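Long-range contact in endo-alpha-mannosidase (Bacteroides thetaiotaomicron, PDB 4AD0), which probably hydrolyses internal alpha-mannosidic linkages of mannose-containing glycans, as an endo-acting member of glycoside hydrolase family 99: residues I43-N48 / C150-P155. Residues are numbered along the deposited sequence; the frame is centred on the assembly and turned at random.
With B3P (2-[3-(2-hydroxy-1,1-dihydroxymethyl-ethylamino)-propylamino]-2-hydroxymethyl-propane-1,3-diol), chain E.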
loop_
_atom_site.group_PDB
_atom_site.type_symbol
_atom_site.label_atom_id
_atom_site.label_comp_id
_atom_site.label_asym_id
_atom_site.label_seq_id
_atom_site.Cartn_x
_atom_site.Cartn_y
_atom_site.Cartn_z
ATOM N N ILE A 43 -3.022 6.264 -3.092
ATOM C CA ILE A 43 -3.061 4.798 -3.100
ATOM C C ILE A 43 -2.917 4.157 -1.709
ATOM O O ILE A 43 -1.918 4.378 -1.017
ATOM C CB ILE A 43 -1.967 4.238 -4.038
ATOM C CG1 ILE A 43 -2.014 4.966 -5.394
ATOM C CG2 ILE A 43 -2.133 2.743 -4.220
ATOM C CD1 ILE A 43 -0.663 5.226 -6.012
ATOM N N SER A 44 -3.892 3.336 -1.316
ATOM C CA SER A 44 -3.744 2.529 -0.092
ATOM C C SER A 44 -3.088 1.165 -0.360
ATOM O O SER A 44 -3.280 0.563 -1.417
ATOM C CB SER A 44 -5.090 2.333 0.616
ATOM O OG SER A 44 -5.909 1.401 -0.088
ATOM N N PHE A 45 -2.309 0.691 0.607
ATOM C CA PHE A 45 -1.805 -0.667 0.593
ATOM C C PHE A 45 -2.853 -1.539 1.248
ATOM O O PHE A 45 -3.239 -1.287 2.400
ATOM C CB PHE A 45 -0.454 -0.739 1.322
ATOM C CG PHE A 45 0.658 -0.030 0.582
ATOM C CD1 PHE A 45 0.956 -0.370 -0.729
ATOM C CD2 PHE A 45 1.378 1.005 1.191
ATOM C CE1 PHE A 45 1.961 0.291 -1.425
ATOM C CE2 PHE A 45 2.398 1.667 0.500
ATOM C CZ PHE A 45 2.688 1.303 -0.808
ATOM N N TYR A 46 -3.316 -2.534 0.481
ATOM C CA TYR A 46 -4.448 -3.397 0.827
ATOM C C TYR A 46 -3.984 -4.862 0.933
ATOM O O TYR A 46 -3.250 -5.374 0.073
ATOM C CB TYR A 46 -5.555 -3.301 -0.252
ATOM C CG TYR A 46 -6.811 -4.111 0.055
ATOM C CD1 TYR A 46 -6.921 -5.458 -0.311
ATOM C CD2 TYR A 46 -7.902 -3.513 0.693
ATOM C CE1 TYR A 46 -8.080 -6.193 -0.018
ATOM C CE2 TYR A 46 -9.055 -4.224 0.979
ATOM C CZ TYR A 46 -9.132 -5.556 0.634
ATOM O OH TYR A 46 -10.277 -6.221 0.929
ATOM N N TYR A 47 -4.446 -5.534 1.981
ATOM C CA TYR A 47 -4.114 -6.934 2.207
ATOM C C TYR A 47 -5.362 -7.796 2.095
ATOM O O TYR A 47 -6.434 -7.426 2.568
ATOM C CB TYR A 47 -3.347 -7.059 3.531
ATOM C CG TYR A 47 -2.101 -6.169 3.441
ATOM C CD1 TYR A 47 -2.180 -4.783 3.660
ATOM C CD2 TYR A 47 -0.874 -6.696 3.039
ATOM C CE1 TYR A 47 -1.039 -3.951 3.510
ATOM C CE2 TYR A 47 0.257 -5.891 2.905
ATOM C CZ TYR A 47 0.172 -4.533 3.133
ATOM O OH TYR A 47 1.313 -3.767 2.986
ATOM N N ASN A 48 -5.226 -8.918 1.391
ATOM C CA ASN A 48 -6.353 -9.751 1.037
ATOM C C ASN A 48 -6.064 -11.174 1.475
ATOM O O ASN A 48 -6.575 -12.125 0.899
ATOM C CB ASN A 48 -6.600 -9.711 -0.479
ATOM C CG ASN A 48 -5.441 -10.305 -1.268
ATOM O OD1 ASN A 48 -4.325 -10.333 -0.777
ATOM N ND2 ASN A 48 -5.699 -10.761 -2.485
ATOM N N CYS A 150 -4.291 -1.369 -8.294
ATOM C CA CYS A 150 -2.959 -1.768 -8.765
ATOM C C CYS A 150 -2.386 -2.842 -7.842
ATOM O O CYS A 150 -3.035 -3.261 -6.888
ATOM C CB CYS A 150 -2.006 -0.573 -8.885
ATOM S SG CYS A 150 -1.584 0.134 -7.321
ATOM N N PHE A 151 -1.167 -3.293 -8.129
ATOM C CA PHE A 151 -0.625 -4.459 -7.473
ATOM C C PHE A 151 0.648 -4.111 -6.723
ATOM O O PHE A 151 1.397 -3.231 -7.153
ATOM C CB PHE A 151 -0.453 -5.597 -8.493
ATOM C CG PHE A 151 -1.760 -6.115 -8.990
ATOM C CD1 PHE A 151 -2.464 -5.425 -9.954
ATOM C CD2 PHE A 151 -2.331 -7.234 -8.423
ATOM C CE1 PHE A 151 -3.730 -5.859 -10.379
ATOM C CE2 PHE A 151 -3.576 -7.668 -8.825
ATOM C CZ PHE A 151 -4.275 -6.968 -9.819
ATOM N N HIS A 152 0.836 -4.772 -5.573
ATOM C CA HIS A 152 1.989 -4.564 -4.717
ATOM C C HIS A 152 2.794 -5.845 -4.718
ATOM O O HIS A 152 2.472 -6.801 -3.987
ATOM C CB HIS A 152 1.542 -4.141 -3.298
ATOM C CG HIS A 152 2.667 -3.747 -2.382
ATOM N ND1 HIS A 152 2.492 -3.577 -1.022
ATOM C CD2 HIS A 152 3.982 -3.517 -2.618
ATOM C CE1 HIS A 152 3.641 -3.240 -0.463
ATOM N NE2 HIS A 152 4.564 -3.200 -1.410
ATOM N N ILE A 153 3.807 -5.873 -5.589
ATOM C CA ILE A 153 4.602 -7.078 -5.846
ATOM C C ILE A 153 5.562 -7.247 -4.670
ATOM O O ILE A 153 6.423 -6.361 -4.392
ATOM C CB ILE A 153 5.390 -7.017 -7.175
ATOM C CG1 ILE A 153 4.519 -6.507 -8.332
ATOM C CG2 ILE A 153 6.054 -8.406 -7.494
ATOM C CD1 ILE A 153 3.192 -7.223 -8.506
ATOM N N GLU A 154 5.352 -8.369 -3.980
ATOM C CA GLU A 154 5.898 -8.673 -2.669
ATOM C C GLU A 154 7.070 -9.665 -2.786
ATOM O O GLU A 154 7.271 -10.240 -3.848
ATOM C CB GLU A 154 4.768 -9.261 -1.809
ATOM C CG GLU A 154 3.668 -8.243 -1.460
ATOM C CD GLU A 154 3.894 -7.544 -0.151
ATOM O OE1 GLU A 154 5.055 -7.504 0.301
ATOM O OE2 GLU A 154 2.895 -7.056 0.453
ATOM N N PRO A 155 7.864 -9.850 -1.699
ATOM C CA PRO A 155 9.063 -10.704 -1.796
ATOM C C PRO A 155 8.738 -12.181 -1.810
ATOM O O PRO A 155 9.156 -12.909 -0.904
ATOM C CB PRO A 155 9.859 -10.363 -0.533
ATOM C CG PRO A 155 9.241 -9.127 0.012
ATOM C CD PRO A 155 7.809 -9.146 -0.407
HETATM C C1 B3P E . 7.556 -6.186 6.781
HETATM C C2 B3P E . 6.442 -5.786 5.805
HETATM C C3 B3P E . 8.110 -4.954 7.508
HETATM N N1 B3P E . 7.991 -4.826 8.980
HETATM C C4 B3P E . 8.411 -3.558 9.643
HETATM C C5 B3P E . 8.889 -3.643 11.110
HETATM C C6 B3P E . 9.652 -3.090 8.929
HETATM C C7 B3P E . 7.308 -2.496 9.611
HETATM N N2 B3P E . 5.785 -6.876 5.065
HETATM C C8 B3P E . 4.571 -6.689 4.266
HETATM C C9 B3P E . 4.352 -8.019 3.590
HETATM C C10 B3P E . 3.371 -6.393 5.141
HETATM C C11 B3P E . 4.674 -5.537 3.237
HETATM O O1 B3P E . 5.530 -8.287 2.846
HETATM O O2 B3P E . 3.517 -7.010 6.423
HETATM O O3 B3P E . 3.456 -5.360 2.481
HETATM O O4 B3P E . 8.058 -4.465 11.918
HETATM O O5 B3P E . 10.536 -4.215 8.965
HETATM O O6 B3P E . 6.366 -2.621 8.527
HETATM O O HOH W 1 -0.460 -4.135 -0.227
#
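Y47 and E154 close on one hydroxyl, O3 of the bound B3P, a probable crystallisation additive. O3 donates to E154 OE2 over 2.7 Å. Y47 OH lies 2.7 Å from O3, which sits near the plane of the tyrosine ring; that phenol is also hydrogen-bonded to Y248 OH. The two side chains cross at about a right angle, Y47 CE2 coming within 3.8 Å of E154 OE2. Glutamate suits this place because OE2 can pair with T123 OG1 while the carboxylate still meets polyol hydroxyls, E154 OE1 accepting from B3P O1 at 2.7 Å; substrate sugar hydroxyls may be met likewise. A bend at chi2 (-93°) brings E154 CD 4.3 Å over the centre of the H152 imidazole. With an alanine here, T123 OG1 would probably lose its carboxylate partner, B3P O1 and O3 their acceptors, and the imidazole the group resting on one face. On the opposite face lies F45, its CD1 3.6 Å from H152 ND1, the ring planes inclined at 34°. With CG anti to the backbone N (chi1 -173°), the imidazole is set between F45 and E154 and uses both nitrogens, NE2 with Y246 and ND1 with a water 3.1 Å away at the ring edge; the same water donates to Y46 O, tying the strands together where no direct hydrogen bond does. Deeper down, I43 CG2 meets C150 SG at 4.1 Å, a branched methyl against a compact thiol in the buried core. Strands 42-46 and 148-153 flank strand 117-124, and Y47 and E154 follow just past their C-terminal ends, the usual site of the active centre in a (beta/alpha)8 TIM barrel.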